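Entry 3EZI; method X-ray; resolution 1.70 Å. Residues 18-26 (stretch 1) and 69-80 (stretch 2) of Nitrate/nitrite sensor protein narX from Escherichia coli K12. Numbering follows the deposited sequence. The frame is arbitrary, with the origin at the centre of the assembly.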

# COMPACT_ATOMS: atom_id res chain seq x y z
N ARG A 18 -10.01 3.03 1.76
CA ARG A 18 -11.13 2.22 2.27
C ARG A 18 -10.98 1.91 3.78
O ARG A 18 -11.95 1.98 4.54
CB ARG A 18 -11.21 0.88 1.51
CG ARG A 18 -12.33 0.75 0.53
CD ARG A 18 -12.88 -0.69 0.51
NE ARG A 18 -11.81 -1.68 0.50
CZ ARG A 18 -11.87 -2.81 -0.21
NH1 ARG A 18 -12.95 -3.06 -0.93
NH2 ARG A 18 -10.85 -3.65 -0.21
N LEU A 19 -9.77 1.53 4.20
CA LEU A 19 -9.50 1.26 5.61
C LEU A 19 -9.57 2.54 6.42
O LEU A 19 -10.05 2.52 7.55
CB LEU A 19 -8.09 0.60 5.79
CG LEU A 19 -8.13 -0.92 5.74
CD1 LEU A 19 -6.69 -1.49 5.66
CD2 LEU A 19 -8.83 -1.43 7.00
N LEU A 20 -9.13 3.67 5.87
CA LEU A 20 -9.21 4.91 6.65
C LEU A 20 -10.67 5.27 6.93
O LEU A 20 -11.00 5.78 8.00
CB LEU A 20 -8.53 6.07 5.93
CG LEU A 20 -8.43 7.49 6.58
CD1 LEU A 20 -7.58 7.45 7.85
CD2 LEU A 20 -7.78 8.47 5.54
N ALA A 21 -11.52 5.03 5.93
CA ALA A 21 -12.94 5.35 6.05
C ALA A 21 -13.64 4.46 7.08
O ALA A 21 -14.73 4.82 7.60
CB ALA A 21 -13.63 5.21 4.65
N ALA A 22 -13.02 3.32 7.40
CA ALA A 22 -13.59 2.37 8.39
C ALA A 22 -13.15 2.65 9.85
O ALA A 22 -13.68 2.05 10.77
CB ALA A 22 -13.21 0.90 8.00
N VAL A 23 -12.20 3.55 10.05
CA VAL A 23 -11.67 3.92 11.40
C VAL A 23 -12.85 4.49 12.25
O VAL A 23 -13.58 5.35 11.77
CB VAL A 23 -10.58 5.00 11.25
CG1 VAL A 23 -10.31 5.71 12.59
CG2 VAL A 23 -9.27 4.37 10.71
N PRO A 24 -13.03 4.02 13.52
CA PRO A 24 -12.23 3.00 14.22
C PRO A 24 -12.53 1.58 13.75
O PRO A 24 -13.69 1.16 13.61
CB PRO A 24 -12.58 3.23 15.71
CG PRO A 24 -14.07 3.71 15.61
CD PRO A 24 -13.98 4.69 14.43
N LEU A 25 -11.46 0.82 13.51
CA LEU A 25 -11.59 -0.54 13.00
C LEU A 25 -12.10 -1.48 14.09
O LEU A 25 -11.92 -1.20 15.28
CB LEU A 25 -10.24 -1.03 12.46
CG LEU A 25 -9.52 -0.11 11.43
CD1 LEU A 25 -8.18 -0.73 10.98
CD2 LEU A 25 -10.44 0.11 10.21
N SER A 26 -12.75 -2.56 13.64
CA SER A 26 -13.29 -3.62 14.50
C SER A 26 -13.07 -4.99 13.81
O SER A 26 -12.44 -5.07 12.74
CB SER A 26 -14.79 -3.38 14.76
OG SER A 26 -15.53 -3.27 13.55
N LEU A 69 1.91 2.00 9.32
CA LEU A 69 0.53 2.28 8.88
C LEU A 69 -0.53 1.39 9.52
O LEU A 69 -1.50 1.87 10.10
CB LEU A 69 0.42 2.21 7.34
CG LEU A 69 -0.98 2.52 6.80
CD1 LEU A 69 -1.35 3.97 7.12
CD2 LEU A 69 -1.02 2.25 5.30
N ILE A 70 -0.38 0.07 9.42
CA ILE A 70 -1.37 -0.78 10.05
C ILE A 70 -1.42 -0.55 11.59
O ILE A 70 -2.53 -0.46 12.18
CB ILE A 70 -1.14 -2.25 9.65
CG1 ILE A 70 -1.45 -2.42 8.15
CG2 ILE A 70 -1.98 -3.16 10.53
CD1 ILE A 70 -2.98 -2.28 7.79
N PRO A 71 -0.26 -0.45 12.28
CA PRO A 71 -0.30 -0.21 13.74
C PRO A 71 -1.08 1.07 14.09
O PRO A 71 -1.91 1.08 15.02
CB PRO A 71 1.17 -0.12 14.11
CG PRO A 71 1.84 -1.10 13.17
CD PRO A 71 1.10 -0.88 11.84
N ALA A 72 -0.85 2.13 13.34
CA ALA A 72 -1.55 3.39 13.56
C ALA A 72 -3.06 3.26 13.25
O ALA A 72 -3.91 3.82 13.98
CB ALA A 72 -0.92 4.50 12.71
N LEU A 73 -3.42 2.53 12.19
CA LEU A 73 -4.84 2.38 11.84
C LEU A 73 -5.59 1.55 12.91
O LEU A 73 -6.78 1.79 13.20
CB LEU A 73 -4.98 1.74 10.45
CG LEU A 73 -4.66 2.67 9.27
CD1 LEU A 73 -4.53 1.82 7.98
CD2 LEU A 73 -5.80 3.72 9.09
N MET A 74 -4.89 0.58 13.51
CA MET A 74 -5.50 -0.27 14.56
C MET A 74 -5.72 0.50 15.86
O MET A 74 -6.68 0.24 16.61
CB MET A 74 -4.61 -1.51 14.82
CG MET A 74 -4.78 -2.59 13.79
SD MET A 74 -3.57 -3.93 13.98
CE MET A 74 -4.11 -4.63 15.61
N ARG A 75 -4.83 1.45 16.13
CA ARG A 75 -4.92 2.28 17.32
C ARG A 75 -5.91 3.45 17.18
O ARG A 75 -6.55 3.83 18.17
CB ARG A 75 -3.53 2.86 17.66
CG ARG A 75 -2.50 1.91 18.33
CD ARG A 75 -1.07 2.51 18.35
NE ARG A 75 -0.09 1.67 19.06
CZ ARG A 75 0.38 0.50 18.61
NH1 ARG A 75 -0.03 -0.00 17.46
NH2 ARG A 75 1.28 -0.16 19.33
N ALA A 76 -6.09 4.00 15.97
CA ALA A 76 -6.93 5.19 15.80
C ALA A 76 -8.38 5.17 16.26
O ALA A 76 -9.14 4.23 15.97
CB ALA A 76 -6.84 5.69 14.31
N GLN A 77 -8.77 6.23 16.99
CA GLN A 77 -10.15 6.34 17.46
C GLN A 77 -10.94 7.25 16.52
O GLN A 77 -12.19 7.19 16.48
CB GLN A 77 -10.22 6.89 18.90
CG GLN A 77 -9.70 5.92 19.96
CD GLN A 77 -10.27 4.51 19.80
OE1 GLN A 77 -11.48 4.28 19.93
NE2 GLN A 77 -9.39 3.55 19.51
N ASN A 78 -10.19 8.09 15.77
CA ASN A 78 -10.74 9.02 14.76
C ASN A 78 -9.74 9.20 13.60
O ASN A 78 -8.64 8.68 13.68
CB ASN A 78 -11.08 10.37 15.40
CG ASN A 78 -9.90 10.99 16.09
OD1 ASN A 78 -8.91 11.35 15.46
ND2 ASN A 78 -9.99 11.12 17.42
N ARG A 79 -10.11 9.91 12.53
CA ARG A 79 -9.20 10.08 11.36
C ARG A 79 -8.19 11.21 11.45
O ARG A 79 -7.32 11.38 10.58
CB ARG A 79 -10.03 10.23 10.08
CG ARG A 79 -10.75 8.94 9.65
CD ARG A 79 -11.60 9.16 8.37
NE ARG A 79 -12.98 9.44 8.73
CZ ARG A 79 -13.82 8.50 9.16
NH1 ARG A 79 -13.40 7.26 9.27
NH2 ARG A 79 -15.04 8.83 9.57
N GLU A 80 -8.28 11.96 12.54
CA GLU A 80 -7.43 13.11 12.82
C GLU A 80 -5.94 13.01 12.46
O GLU A 80 -5.46 13.79 11.66
CB GLU A 80 -7.58 13.47 14.31
CG GLU A 80 -7.07 14.84 14.70
CD GLU A 80 -6.93 14.96 16.21
OE1 GLU A 80 -7.91 14.65 16.93
OE2 GLU A 80 -5.83 15.37 16.66
O HOH W 1 -9.07 1.74 14.69
O HOH W 2 -9.75 -0.28 16.56

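How are the two backbones arranged? Each stretch ends a helix and runs on into an irregular segment. The helices point much the same way, 24° apart, but their axes come no nearer than 10.4 Å, so side chains must fill the space between them. Beyond the helices the two stretches draw together: the CA atoms of Pro 24 and Gln 77 are 5.1 Å apart. Ala 76 is the first residue to leave helical geometry in its stretch, and a cis peptide bond precedes Pro 24. Together the stretches bury 580 Å² of surface.

Which side chains fill the gap? The CA-to-CB bond of Leu 73 points sideways, yet the end of the side chain comes nearer, and it meets four residues of the first stretch. CD1 of Leu 73 lies 4.4 Å from CB of Leu 19, while CD2 of Leu 73 lies 3.9 Å from CG2 of Val 23 and 4.3 Å from CD1 of Leu 20. CB of Leu 73 is 4.1 Å from CD1 of Leu 25. These are apolar contacts, favoured because they remove hydrocarbon from water. Val 23 reaches further along the second stretch, with CG1 3.9 Å from CB of Ala 76, and the same methyl lies 3.6 Å from O of Asn 78. Pro 24 packs against backbone instead, its CB 3.6 Å from O of Ala 76.

What does Arg 79 contribute? Its long side chain brings a charged guanidinium to backbone carbonyls of the first stretch. NH1 of Arg 79 donates a hydrogen bond to O of Leu 20 at 3.1 Å, with that oxygen at the guanidinium edge, near its plane; the same oxygen also accepts from N of Val 23. A second, weak bond runs from NH1 of Arg 79 to O of Val 23 at 3.2 Å; its angle of 121° is far from straight. The aliphatic part also packs, CG of Arg 79 lying 3.9 Å from CD1 of Leu 20.

How is the backbone linked where no direct bond joins it? Two waters bridge the stretches. Water 1 accepts from N of Leu 25 at 2.8 Å and lies within donating distance of O of Leu 73 at 2.7 Å and O of Ala 76 at 2.8 Å. Water 2 sits 2.7 Å from O of Leu 25 and 3.1 Å from O of Met 74, linking two acceptors that could not bond to each other.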